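Long-range contacts in putative PhosphatidylEthanolamine-Binding Protein (PEBP) (Chlamydia trachomatis, PDB 3N08), which is of unknown function but, as a homolog of phosphatidylethanolamine-binding proteins and Raf kinase inhibitor protein, may bind phospholipid-like or other anionic ligands: residues Q5-A10 and P31-D36; S22-G27 and G148-D153; R39-L44 and A114-V119. All coordinates share one frame; numbering follows the deposited sequence. Where two conformers were deposited one is given.

Contact 1: residues Q5-A10 and P31-D36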
ATOM      1  N   GLN B   5      -2.918  -1.745  -2.999  1.00  9.03           N
ATOM      2  CA  GLN B   5      -2.833  -0.374  -2.546  1.00  8.15           C
ATOM      3  C   GLN B   5      -4.183   0.312  -2.652  1.00  9.47           C
ATOM      4  O   GLN B   5      -4.972   0.054  -3.588  1.00  9.02           O
ATOM      5  CB  GLN B   5      -1.884   0.391  -3.432  1.00  8.99           C
ATOM      6  CG  GLN B   5      -0.502  -0.166  -3.476  1.00 11.03           C
ATOM      7  CD  GLN B   5       0.408   0.770  -4.232  1.00 11.77           C
ATOM      8  OE1 GLN B   5       0.508   1.951  -3.893  1.00 13.37           O
ATOM      9  NE2 GLN B   5       1.013   0.291  -5.298  1.00 13.41           N
ATOM     10  N   LEU B   6      -4.415   1.235  -1.723  1.00  7.48           N
ATOM     11  CA  LEU B   6      -5.533   2.156  -1.780  1.00  7.10           C
ATOM     12  C   LEU B   6      -4.953   3.529  -1.537  1.00  8.78           C
ATOM     13  O   LEU B   6      -4.381   3.797  -0.468  1.00  8.89           O
ATOM     14  CB  LEU B   6      -6.559   1.817  -0.720  1.00  8.08           C
ATOM     15  CG  LEU B   6      -7.734   2.783  -0.692  1.00  7.95           C
ATOM     16  CD1 LEU B   6      -8.539   2.738  -1.964  1.00 11.56           C
ATOM     17  CD2 LEU B   6      -8.609   2.543   0.520  1.00 10.66           C
ATOM     18  N   THR B   7      -5.071   4.400  -2.531  1.00  8.60           N
ATOM     19  CA  THR B   7      -4.490   5.735  -2.471  1.00  8.32           C
ATOM     20  C   THR B   7      -5.497   6.754  -2.973  1.00  7.68           C
ATOM     21  O   THR B   7      -6.544   6.391  -3.489  1.00  8.80           O
ATOM     22  CB  THR B   7      -3.194   5.839  -3.284  1.00  9.42           C
ATOM     23  OG1 THR B   7      -3.456   5.491  -4.651  1.00 12.05           O
ATOM     24  CG2 THR B   7      -2.133   4.915  -2.709  1.00 11.06           C
ATOM     25  N   SER B   8      -5.169   8.027  -2.808  1.00  7.62           N
ATOM     26  CA  SER B   8      -5.965   9.109  -3.318  1.00  8.57           C
ATOM     27  C   SER B   8      -5.064  10.179  -3.893  1.00 10.55           C
ATOM     28  O   SER B   8      -4.063  10.560  -3.287  1.00 11.23           O
ATOM     29  CB  SER B   8      -6.842   9.716  -2.224  1.00  8.60           C
ATOM     30  OG  SER B   8      -7.548  10.834  -2.728  1.00  9.85           O
ATOM     31  N   GLN B   9      -5.421  10.671  -5.077  1.00 10.67           N
ATOM     32  CA  GLN B   9      -4.721  11.808  -5.660  1.00 12.33           C
ATOM     33  C   GLN B   9      -4.904  13.069  -4.822  1.00 12.66           C
ATOM     34  O   GLN B   9      -4.116  14.010  -4.942  1.00 15.62           O
ATOM     35  CB  GLN B   9      -5.199  12.072  -7.090  1.00 18.86           C
ATOM     36  CG  GLN B   9      -4.969  10.904  -8.043  1.00 30.96           C
ATOM     37  CD  GLN B   9      -5.942  10.879  -9.224  1.00 46.34           C
ATOM     38  OE1 GLN B   9      -7.042  11.442  -9.166  1.00 42.91           O
ATOM     39  NE2 GLN B   9      -5.537  10.214 -10.301  1.00 53.41           N
ATOM     40  N   ALA B  10      -5.901  13.070  -3.945  1.00 10.80           N
ATOM     41  CA  ALA B  10      -6.270  14.251  -3.189  1.00 11.99           C
ATOM     42  C   ALA B  10      -5.491  14.402  -1.885  1.00 11.07           C
ATOM     43  O   ALA B  10      -5.426  15.521  -1.335  1.00 12.19           O
ATOM     44  CB  ALA B  10      -7.778  14.257  -2.904  1.00 10.38           C
ATOM     45  N   PRO B  31     -11.667  11.235  -4.516  1.00  8.44           N
ATOM     46  CA  PRO B  31     -11.120  10.278  -5.478  1.00  8.24           C
ATOM     47  C   PRO B  31     -10.305   9.205  -4.771  1.00  8.12           C
ATOM     48  O   PRO B  31      -9.592   9.476  -3.811  1.00  8.50           O
ATOM     49  CB  PRO B  31     -10.234  11.145  -6.369  1.00 11.64           C
ATOM     50  CG  PRO B  31      -9.788  12.245  -5.469  1.00 13.30           C
ATOM     51  CD  PRO B  31     -10.942  12.510  -4.521  1.00 10.50           C
ATOM     52  N   LEU B  32     -10.457   7.967  -5.206  1.00  8.82           N
ATOM     53  CA  LEU B  32      -9.687   6.858  -4.661  1.00  7.85           C
ATOM     54  C   LEU B  32      -9.216   5.967  -5.774  1.00  9.55           C
ATOM     55  O   LEU B  32      -9.905   5.809  -6.782  1.00 10.71           O
ATOM     56  CB  LEU B  32     -10.566   6.026  -3.739  1.00  9.01           C
ATOM     57  CG  LEU B  32     -11.093   6.758  -2.500  1.00  9.20           C
ATOM     58  CD1 LEU B  32     -12.172   5.915  -1.821  1.00 10.48           C
ATOM     59  CD2 LEU B  32      -9.948   7.016  -1.524  1.00  9.27           C
ATOM     60  N   SER B  33      -8.044   5.373  -5.592  1.00  9.35           N
ATOM     61  CA  SER B  33      -7.445   4.449  -6.560  1.00 10.12           C
ATOM     62  C   SER B  33      -7.097   3.139  -5.901  1.00  9.96           C
ATOM     63  O   SER B  33      -6.501   3.103  -4.814  1.00  9.28           O
ATOM     64  CB  SER B  33      -6.155   5.017  -7.138  1.00 11.52           C
ATOM     65  OG  SER B  33      -6.421   6.179  -7.907  1.00 18.53           O
ATOM     66  N   PHE B  34      -7.465   2.057  -6.558  1.00  9.93           N
ATOM     67  CA  PHE B  34      -7.138   0.713  -6.134  1.00 11.82           C
ATOM     68  C   PHE B  34      -6.082   0.193  -7.098  1.00 12.64           C
ATOM     69  O   PHE B  34      -6.223   0.344  -8.322  1.00 15.39           O
ATOM     70  CB  PHE B  34      -8.370  -0.189  -6.219  1.00 12.84           C
ATOM     71  CG  PHE B  34      -9.525   0.263  -5.368  1.00 13.45           C
ATOM     72  CD1 PHE B  34     -10.375   1.273  -5.801  1.00 14.53           C
ATOM     73  CD2 PHE B  34      -9.768  -0.311  -4.133  1.00 12.70           C
ATOM     74  CE1 PHE B  34     -11.449   1.690  -5.010  1.00 18.27           C
ATOM     75  CE2 PHE B  34     -10.844   0.082  -3.361  1.00 16.50           C
ATOM     76  CZ  PHE B  34     -11.677   1.089  -3.790  1.00 17.32           C
ATOM     77  N   SER B  35      -5.009  -0.387  -6.599  0.55  9.94           N
ATOM     78  CA  SER B  35      -4.062  -0.985  -7.516  0.55  9.51           C
ATOM     79  C   SER B  35      -3.414  -2.192  -6.880  0.55  8.74           C
ATOM     80  O   SER B  35      -3.523  -2.430  -5.678  0.55  8.87           O
ATOM     81  CB  SER B  35      -3.020   0.031  -7.966  0.55 13.73           C
ATOM     82  OG  SER B  35      -2.220   0.433  -6.871  0.55 15.68           O
ATOM     83  N   ASP B  36      -2.769  -2.976  -7.719  1.00  9.74           N
ATOM     84  CA  ASP B  36      -2.124  -4.216  -7.308  1.00  9.66           C
ATOM     85  C   ASP B  36      -3.134  -5.166  -6.650  1.00 10.76           C
ATOM     86  O   ASP B  36      -2.833  -5.870  -5.698  1.00 10.68           O
ATOM     87  CB  ASP B  36      -0.916  -3.967  -6.382  1.00 12.41           C
ATOM     88  CG  ASP B  36       0.139  -3.091  -7.011  1.00 13.78           C
ATOM     89  OD1 ASP B  36       0.286  -3.138  -8.246  1.00 15.99           O
ATOM     90  OD2 ASP B  36       0.852  -2.385  -6.265  1.00 13.26           O
TER
HETATM   91  O   HOH W   1      -3.687   2.739  -5.439  1.00 15.32           O
HETATM   92  O   HOH W   2      -4.096   7.650  -6.139  1.00 18.29           O
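Gln5 and Ser35 face each other as a hydrogen-bonded antiparallel pair, and Gln5, the residue most covered here, reaches past it to Asp36. Its CG stands anti to the carbonyl carbon (chi1 -59°), beside the backbone N. Farther out, NE2 lies 2.8 Å from Asp36 OD2. That bond is nearly straight and lies in the amide plane of Gln5, yet it meets the carboxylate from above its plane. OD2 has a second partner in the amino group of Ser1.

Two residues along, Thr7 and Ser33 form another hydrogen-bonded pair, Thr7 N reaching Ser33 O at 3.0 Å, and Ser33 CB lies 3.7 Å from Thr7 OG1. One water bridges Thr7 OG1 and Ser33 O, donating to the latter, on the face that carries Gln5. On the other face Leu6 CD1 lies 3.8 Å above the Phe34 ring plane, offset toward the rim, a CH-pi contact; Leu6 also packs on Phe112 and Leu46.

Pro31 closes the far end. Its CG lies 3.8 Å from Ala10 CB, while its carbonyl O accepts from Ser8 OG at 2.7 Å; that hydroxyl in turn accepts from Ala10 N in an ST turn. Strand 5-7, whose Gln5 touches Thr143 of the second subunit, is the outermost strand within the chain of a small antiparallel three-stranded sheet, packed against the large sheet of this PEBP-family fold.

Contact 2: residues S22-G27 and G148-D153; sequences SCQGVG and GTYEKD
A type I beta turn, Ser22 to Gly25, docks here on the end of strand 140-150 and the tail beyond it, with Gln24 gripping Tyr150 and Asp153. The first torsion of Gln24 (chi1 -64°) sets CG beside the backbone N; the rest of the chain is extended, and its amide lies against the tail. There OE1 accepts from two donors. Tyr150 OH gives the shorter bond, 2.7 Å to Gln24 OE1, in the carbonyl plane and on a lone pair; the amide and ring planes are almost perpendicular, 86° apart, and OE1 sits at the ring edge, in its plane. Asp153 N is the second donor, more distant at 3.3 Å from Gln24 OE1. The other half of the same amide points at the chain terminus: NE2 donates to Asp153 O at 3.0 Å, and this acceptor lies close to the amide plane. OE1 and NE2 are thus both bonded to Asp153, which holds the rotation of the amide.

Within the turn, Ser22 OG accepts from Gln24 N, making an ST turn superposed on the beta turn closed by Gly25 N and Ser22 O. The hydroxyl is also hydrogen-bonded to Lys19 O. Ser22 CB lies over one face of the Tyr150 ring, 3.6 Å from its centroid, a CH-pi contact. Cys23, in the middle of the turn, is joined by a disulfide to Cys102.

Lys152 runs obliquely past Gln24, its CB 3.8 Å from Gln24 NE2, before its chain bends at chi3 and leads away. Asp153 OD1 forms a salt bridge with Lys19, the loop residue on which Gln24 and Tyr150 also pack.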
ATOM      1  N   SER B  22     -15.456  17.605   2.390  1.00  9.63           N
ATOM      2  CA  SER B  22     -16.032  17.748   3.708  1.00  9.55           C
ATOM      3  C   SER B  22     -17.361  18.505   3.655  1.00 10.18           C
ATOM      4  O   SER B  22     -17.742  19.020   2.624  1.00 10.42           O
ATOM      5  CB  SER B  22     -15.071  18.526   4.624  1.00 10.37           C
ATOM      6  OG  SER B  22     -15.125  19.924   4.359  1.00 11.75           O
ATOM      7  N   CYS B  23     -18.013  18.638   4.799  1.00 11.23           N
ATOM      8  CA  CYS B  23     -19.222  19.414   4.871  1.00 10.59           C
ATOM      9  C   CYS B  23     -18.957  20.892   4.639  1.00 12.71           C
ATOM     10  O   CYS B  23     -19.914  21.623   4.413  1.00 13.49           O
ATOM     11  CB  CYS B  23     -19.850  19.235   6.244  1.00 11.99           C
ATOM     12  SG  CYS B  23     -18.898  20.001   7.564  1.00 13.36           S
ATOM     13  N   GLN B  24     -17.710  21.348   4.735  1.00 11.45           N
ATOM     14  CA  GLN B  24     -17.385  22.757   4.468  1.00 12.30           C
ATOM     15  C   GLN B  24     -17.251  23.088   2.992  1.00 15.51           C
ATOM     16  O   GLN B  24     -17.167  24.267   2.635  1.00 15.99           O
ATOM     17  CB  GLN B  24     -16.102  23.172   5.167  1.00 12.98           C
ATOM     18  CG  GLN B  24     -16.188  23.111   6.657  1.00 13.13           C
ATOM     19  CD  GLN B  24     -14.990  23.766   7.342  1.00 14.10           C
ATOM     20  OE1 GLN B  24     -13.850  23.302   7.217  1.00 12.74           O
ATOM     21  NE2 GLN B  24     -15.242  24.844   8.069  1.00 13.06           N
ATOM     22  N   GLY B  25     -17.227  22.073   2.140  1.00 14.23           N
ATOM     23  CA  GLY B  25     -17.208  22.274   0.703  1.00 15.21           C
ATOM     24  C   GLY B  25     -18.452  21.635   0.132  1.00 16.60           C
ATOM     25  O   GLY B  25     -19.473  21.511   0.804  1.00 15.54           O
ATOM     26  N   VAL B  26     -18.358  21.191  -1.109  1.00 14.87           N
ATOM     27  CA  VAL B  26     -19.501  20.541  -1.738  1.00 13.11           C
ATOM     28  C   VAL B  26     -19.846  19.169  -1.097  1.00 15.76           C
ATOM     29  O   VAL B  26     -20.974  18.688  -1.187  1.00 16.63           O
ATOM     30  CB  VAL B  26     -19.307  20.434  -3.284  1.00 15.73           C
ATOM     31  CG1 VAL B  26     -19.391  21.834  -3.923  1.00 20.08           C
ATOM     32  CG2 VAL B  26     -17.993  19.751  -3.652  1.00 17.20           C
ATOM     33  N   GLY B  27     -18.879  18.556  -0.431  1.00 11.65           N
ATOM     34  CA  GLY B  27     -19.120  17.341   0.321  1.00 13.41           C
ATOM     35  C   GLY B  27     -19.245  16.092  -0.523  1.00 13.76           C
ATOM     36  O   GLY B  27     -19.914  15.137  -0.140  1.00 13.28           O
ATOM     37  N   GLY B 148      -6.858   9.878   6.054  1.00  7.82           N
ATOM     38  CA  GLY B 148      -6.665  11.322   5.959  1.00  8.49           C
ATOM     39  C   GLY B 148      -7.355  12.004   7.115  1.00  8.35           C
ATOM     40  O   GLY B 148      -8.252  11.415   7.718  1.00  8.55           O
ATOM     41  N   THR B 149      -6.981  13.245   7.398  1.00  8.22           N
ATOM     42  CA  THR B 149      -7.566  13.951   8.526  1.00  8.03           C
ATOM     43  C   THR B 149      -8.502  15.073   8.055  1.00  9.29           C
ATOM     44  O   THR B 149      -8.424  15.543   6.918  1.00  9.67           O
ATOM     45  CB  THR B 149      -6.478  14.551   9.429  1.00  9.56           C
ATOM     46  OG1 THR B 149      -5.707  15.500   8.682  1.00 10.90           O
ATOM     47  CG2 THR B 149      -5.565  13.465   9.965  1.00 11.32           C
ATOM     48  N   TYR B 150      -9.393  15.507   8.928  1.00  9.10           N
ATOM     49  CA  TYR B 150     -10.118  16.750   8.658  1.00  9.12           C
ATOM     50  C   TYR B 150     -10.339  17.498   9.934  1.00 10.43           C
ATOM     51  O   TYR B 150     -10.606  16.898  10.989  1.00 10.29           O
ATOM     52  CB  TYR B 150     -11.451  16.530   7.905  1.00  9.47           C
ATOM     53  CG  TYR B 150     -11.861  17.841   7.268  1.00  8.74           C
ATOM     54  CD1 TYR B 150     -11.282  18.264   6.074  1.00 11.25           C
ATOM     55  CD2 TYR B 150     -12.752  18.704   7.906  1.00 10.52           C
ATOM     56  CE1 TYR B 150     -11.570  19.485   5.531  1.00 13.59           C
ATOM     57  CE2 TYR B 150     -13.038  19.955   7.360  1.00 10.52           C
ATOM     58  CZ  TYR B 150     -12.428  20.333   6.165  1.00 11.91           C
ATOM     59  OH  TYR B 150     -12.681  21.564   5.583  1.00 13.50           O
ATOM     60  N   GLU B 151     -10.172  18.815   9.846  1.00 10.58           N
ATOM     61  CA  GLU B 151     -10.434  19.723  10.956  1.00 12.38           C
ATOM     62  C   GLU B 151     -11.099  20.953  10.368  1.00 13.05           C
ATOM     63  O   GLU B 151     -10.626  21.538   9.389  1.00 13.57           O
ATOM     64  CB  GLU B 151      -9.135  20.091  11.662  1.00 12.92           C
ATOM     65  CG  GLU B 151      -9.343  20.974  12.893  1.00 19.25           C
ATOM     66  CD  GLU B 151      -8.032  21.248  13.629  1.00 25.95           C
ATOM     67  OE1 GLU B 151      -6.951  21.084  13.027  1.00 25.68           O
ATOM     68  OE2 GLU B 151      -8.087  21.627  14.817  1.00 37.89           O
ATOM     69  N   LYS B 152     -12.224  21.343  10.928  1.00 13.41           N
ATOM     70  CA  LYS B 152     -12.896  22.501  10.379  1.00 13.29           C
ATOM     71  C   LYS B 152     -12.047  23.738  10.586  1.00 19.00           C
ATOM     72  O   LYS B 152     -11.440  23.931  11.643  1.00 19.09           O
ATOM     73  CB  LYS B 152     -14.275  22.707  11.020  1.00 14.85           C
ATOM     74  CG  LYS B 152     -15.256  21.643  10.547  1.00 14.03           C
ATOM     75  CD  LYS B 152     -16.708  22.075  10.620  1.00 24.11           C
ATOM     76  CE  LYS B 152     -17.106  22.258  12.040  1.00 16.64           C
ATOM     77  NZ  LYS B 152     -18.614  22.348  12.213  1.00 15.05           N
ATOM     78  N   ASP B 153     -11.983  24.571   9.561  1.00 19.96           N
ATOM     79  CA  ASP B 153     -11.269  25.836   9.716  1.00 34.29           C
ATOM     80  C   ASP B 153     -12.200  27.009   9.477  1.00 40.54           C
ATOM     81  O   ASP B 153     -13.420  26.827   9.429  1.00 29.13           O
ATOM     82  CB  ASP B 153     -10.045  25.908   8.800  1.00 43.98           C
ATOM     83  CG  ASP B 153     -10.404  25.844   7.337  1.00 49.60           C
ATOM     84  OD1 ASP B 153     -11.606  25.935   7.018  1.00 48.05           O
ATOM     85  OD2 ASP B 153      -9.479  25.710   6.508  1.00 49.83           O
ATOM     86  OXT ASP B 153     -11.749  28.148   9.348  1.00 37.32           O
TER

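Contact 3: residues R39-L44 and A114-V119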
ATOM      1  N   ARG B  39      -4.979 -11.116  -8.604  1.00 20.47           N
ATOM      2  CA  ARG B  39      -5.702 -11.609  -9.778  1.00 23.65           C
ATOM      3  C   ARG B  39      -6.895 -12.489  -9.392  1.00 20.25           C
ATOM      4  O   ARG B  39      -7.897 -12.517 -10.105  1.00 23.82           O
ATOM      5  CB  ARG B  39      -4.754 -12.377 -10.704  1.00 46.61           C
ATOM      6  CG  ARG B  39      -5.393 -12.842 -11.999  1.00 69.10           C
ATOM      7  N   GLU B  40      -6.798 -13.166  -8.250  1.00 19.15           N
ATOM      8  CA  GLU B  40      -7.865 -14.049  -7.769  1.00 23.77           C
ATOM      9  C   GLU B  40      -9.086 -13.311  -7.208  1.00 17.81           C
ATOM     10  O   GLU B  40     -10.120 -13.912  -6.951  1.00 19.58           O
ATOM     11  CB  GLU B  40      -7.306 -14.983  -6.692  1.00 29.14           C
ATOM     12  CG  GLU B  40      -6.333 -16.028  -7.238  1.00 44.38           C
ATOM     13  CD  GLU B  40      -6.865 -16.735  -8.478  1.00 67.04           C
ATOM     14  OE1 GLU B  40      -7.820 -17.535  -8.348  1.00 74.09           O
ATOM     15  OE2 GLU B  40      -6.331 -16.486  -9.585  1.00 70.83           O
ATOM     16  N   ALA B  41      -8.956 -12.011  -6.997  1.00 14.70           N
ATOM     17  CA  ALA B  41     -10.077 -11.243  -6.495  1.00 13.73           C
ATOM     18  C   ALA B  41     -11.252 -11.248  -7.470  1.00 12.83           C
ATOM     19  O   ALA B  41     -11.075 -11.070  -8.681  1.00 15.79           O
ATOM     20  CB  ALA B  41      -9.636  -9.797  -6.209  1.00 13.84           C
ATOM     21  N   LYS B  42     -12.441 -11.474  -6.941  1.00 12.79           N
ATOM     22  CA  LYS B  42     -13.665 -11.315  -7.735  1.00 12.23           C
ATOM     23  C   LYS B  42     -14.459 -10.050  -7.414  1.00 11.79           C
ATOM     24  O   LYS B  42     -15.325  -9.653  -8.176  1.00 11.63           O
ATOM     25  CB  LYS B  42     -14.579 -12.533  -7.577  1.00 14.48           C
ATOM     26  CG  LYS B  42     -13.941 -13.804  -8.106  1.00 16.46           C
ATOM     27  CD  LYS B  42     -14.907 -14.967  -8.143  1.00 17.62           C
ATOM     28  CE  LYS B  42     -14.201 -16.268  -8.499  1.00 25.18           C
ATOM     29  NZ  LYS B  42     -15.134 -17.412  -8.587  1.00 36.51           N
ATOM     30  N   SER B  43     -14.134  -9.405  -6.293  1.00  9.50           N
ATOM     31  CA  SER B  43     -14.792  -8.155  -5.938  1.00  9.15           C
ATOM     32  C   SER B  43     -13.936  -7.400  -4.943  1.00  9.06           C
ATOM     33  O   SER B  43     -13.036  -7.982  -4.318  1.00  9.63           O
ATOM     34  CB  SER B  43     -16.179  -8.421  -5.338  1.00 10.01           C
ATOM     35  OG  SER B  43     -16.109  -9.056  -4.063  1.00 11.09           O
ATOM     36  N   LEU B  44     -14.264  -6.118  -4.803  1.00  9.76           N
ATOM     37  CA  LEU B  44     -13.660  -5.245  -3.799  1.00  8.19           C
ATOM     38  C   LEU B  44     -14.725  -4.648  -2.900  1.00  7.82           C
ATOM     39  O   LEU B  44     -15.865  -4.428  -3.296  1.00  8.42           O
ATOM     40  CB  LEU B  44     -12.891  -4.099  -4.469  1.00 10.21           C
ATOM     41  CG  LEU B  44     -11.632  -4.447  -5.270  1.00 11.20           C
ATOM     42  CD1 LEU B  44     -11.142  -3.257  -6.099  1.00 13.09           C
ATOM     43  CD2 LEU B  44     -10.540  -4.925  -4.315  1.00 21.85           C
ATOM     44  N   ALA B 114      -9.801  -1.023   2.241  1.00  7.25           N
ATOM     45  CA  ALA B 114     -10.176  -1.807   1.088  1.00  7.17           C
ATOM     46  C   ALA B 114      -9.940  -3.284   1.374  1.00  7.85           C
ATOM     47  O   ALA B 114      -8.954  -3.670   2.028  1.00  8.62           O
ATOM     48  CB  ALA B 114      -9.377  -1.387  -0.133  1.00 11.09           C
ATOM     49  N   TYR B 115     -10.830  -4.113   0.863  1.00  7.87           N
ATOM     50  CA  TYR B 115     -10.737  -5.557   0.994  1.00  8.49           C
ATOM     51  C   TYR B 115     -10.943  -6.170  -0.383  1.00  8.00           C
ATOM     52  O   TYR B 115     -11.923  -5.869  -1.034  1.00  9.53           O
ATOM     53  CB  TYR B 115     -11.821  -6.096   1.956  1.00 10.47           C
ATOM     54  CG  TYR B 115     -11.891  -5.393   3.295  1.00 10.88           C
ATOM     55  CD1 TYR B 115     -12.596  -4.214   3.429  1.00 10.69           C
ATOM     56  CD2 TYR B 115     -11.279  -5.908   4.422  1.00 16.93           C
ATOM     57  CE1 TYR B 115     -12.686  -3.560   4.645  1.00 13.54           C
ATOM     58  CE2 TYR B 115     -11.375  -5.242   5.654  1.00 17.36           C
ATOM     59  CZ  TYR B 115     -12.080  -4.075   5.742  1.00 17.02           C
ATOM     60  OH  TYR B 115     -12.196  -3.400   6.947  1.00 20.70           O
ATOM     61  N   ALA B 116     -10.054  -7.078  -0.776  1.00  8.56           N
ATOM     62  CA  ALA B 116     -10.250  -7.885  -1.973  1.00  9.20           C
ATOM     63  C   ALA B 116     -10.814  -9.225  -1.532  1.00  9.74           C
ATOM     64  O   ALA B 116     -10.265  -9.878  -0.634  1.00 10.47           O
ATOM     65  CB  ALA B 116      -8.925  -8.099  -2.709  1.00 10.81           C
ATOM     66  N   LEU B 117     -11.905  -9.632  -2.171  1.00  9.98           N
ATOM     67  CA  LEU B 117     -12.561 -10.913  -1.874  1.00 11.29           C
ATOM     68  C   LEU B 117     -12.435 -11.880  -3.043  1.00  9.34           C
ATOM     69  O   LEU B 117     -12.390 -11.452  -4.203  1.00 11.97           O
ATOM     70  CB  LEU B 117     -14.051 -10.709  -1.600  1.00  9.82           C
ATOM     71  CG  LEU B 117     -14.499  -9.623  -0.643  1.00 11.33           C
ATOM     72  CD1 LEU B 117     -16.002  -9.757  -0.428  1.00 11.40           C
ATOM     73  CD2 LEU B 117     -13.773  -9.729   0.672  1.00 12.35           C
ATOM     74  N   ASP B 118     -12.426 -13.174  -2.741  1.00 12.52           N
ATOM     75  CA  ASP B 118     -12.442 -14.193  -3.792  1.00 13.23           C
ATOM     76  C   ASP B 118     -13.850 -14.662  -4.168  1.00 16.04           C
ATOM     77  O   ASP B 118     -14.016 -15.736  -4.763  1.00 15.57           O
ATOM     78  CB  ASP B 118     -11.587 -15.386  -3.377  1.00 19.85           C
ATOM     79  CG  ASP B 118     -12.079 -16.039  -2.101  1.00 15.71           C
ATOM     80  OD1 ASP B 118     -13.193 -15.758  -1.611  1.00 23.35           O
ATOM     81  OD2 ASP B 118     -11.340 -16.922  -1.599  1.00 36.24           O
ATOM     82  N   VAL B 119     -14.853 -13.863  -3.835  0.99 12.47           N
ATOM     83  CA  VAL B 119     -16.225 -14.138  -4.189  0.99 13.48           C
ATOM     84  C   VAL B 119     -16.915 -12.804  -4.461  0.99 11.86           C
ATOM     85  O   VAL B 119     -16.415 -11.730  -4.072  0.99 12.46           O
ATOM     86  CB  VAL B 119     -17.017 -14.857  -3.064  0.99 15.96           C
ATOM     87  CG1 VAL B 119     -16.374 -16.206  -2.695  0.99 22.46           C
ATOM     88  CG2 VAL B 119     -17.185 -13.971  -1.838  0.99 17.55           C
TER
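Leu117 O is approached by two successive amides of the facing segment. Lys42 N lies 2.7 Å from Leu117 O, in the carbonyl plane, whereas Ser43 N reaches the same oxygen only weakly, at 3.4 Å. In return Leu117 N donates to Ser43 O, a bond of 2.9 Å that is almost perfectly straight (177°). Beside these, Ser43 OG donates to Val119 O at 2.7 Å; its chi1 of 68° sets OG between the backbone N and the carbonyl carbon. The same hydroxyl oxygen packs on Leu117 CB, so one serine side chain touches the strand end and the loop following it.

Two residues, Lys42 and Ser43, set against the single Leu117 make a classic beta bulge, placed where strand 43-50 begins and strand 108-117 ends, both central strands of the large mixed sheet. Past it the pairing turns regular, and Leu44 and Ala116 form a non-hydrogen-bonded antiparallel pair. Leu44 CD2 comes 3.9 Å from Ala116 CB, and Ala41 CB meets that methyl too, at 4.0 Å, giving Ala116 two apolar neighbours from this segment. The extended, exposed Lys42 chain passes the backbone of the loop, CD lying 3.6 Å from Asp118 O.

Further out, Met4 packs on both Leu44 and Ala116. Strand 63-71 flanks one side, with Leu71 bonded to Leu44 through the backbone and Asn70 against Ser43; strand 140-150 flanks the other, where Ile140 touches Leu117 and Ile141 touches Ala116. His139 ND1 makes a weak hydrogen bond to Asp118 OD1.

How the contacts relate
Contacts 1 and 3 come in series along the chain, with strand 32-35 leading to strand 43-50, and their centres lie 16 Å apart. They meet directly: Phe34 packs on Leu44 and Ala114, and Leu6 on Ala114, so the small three-stranded sheet rests on the large mixed one. Contact 2 brackets contact 3 in sequence and interleaves with contact 1, whose centre is 19 Å away. Contacts 2 and 3 lie on opposite sides of the chain's centre, about 31 Å apart between centres, but reach neighbouring strands 140-150 and 108-117. Contacts 1 and 3 thus join the two sheets, while contact 2 joins the 22-27 loop to the C-terminal tail at the far end of the large sheet.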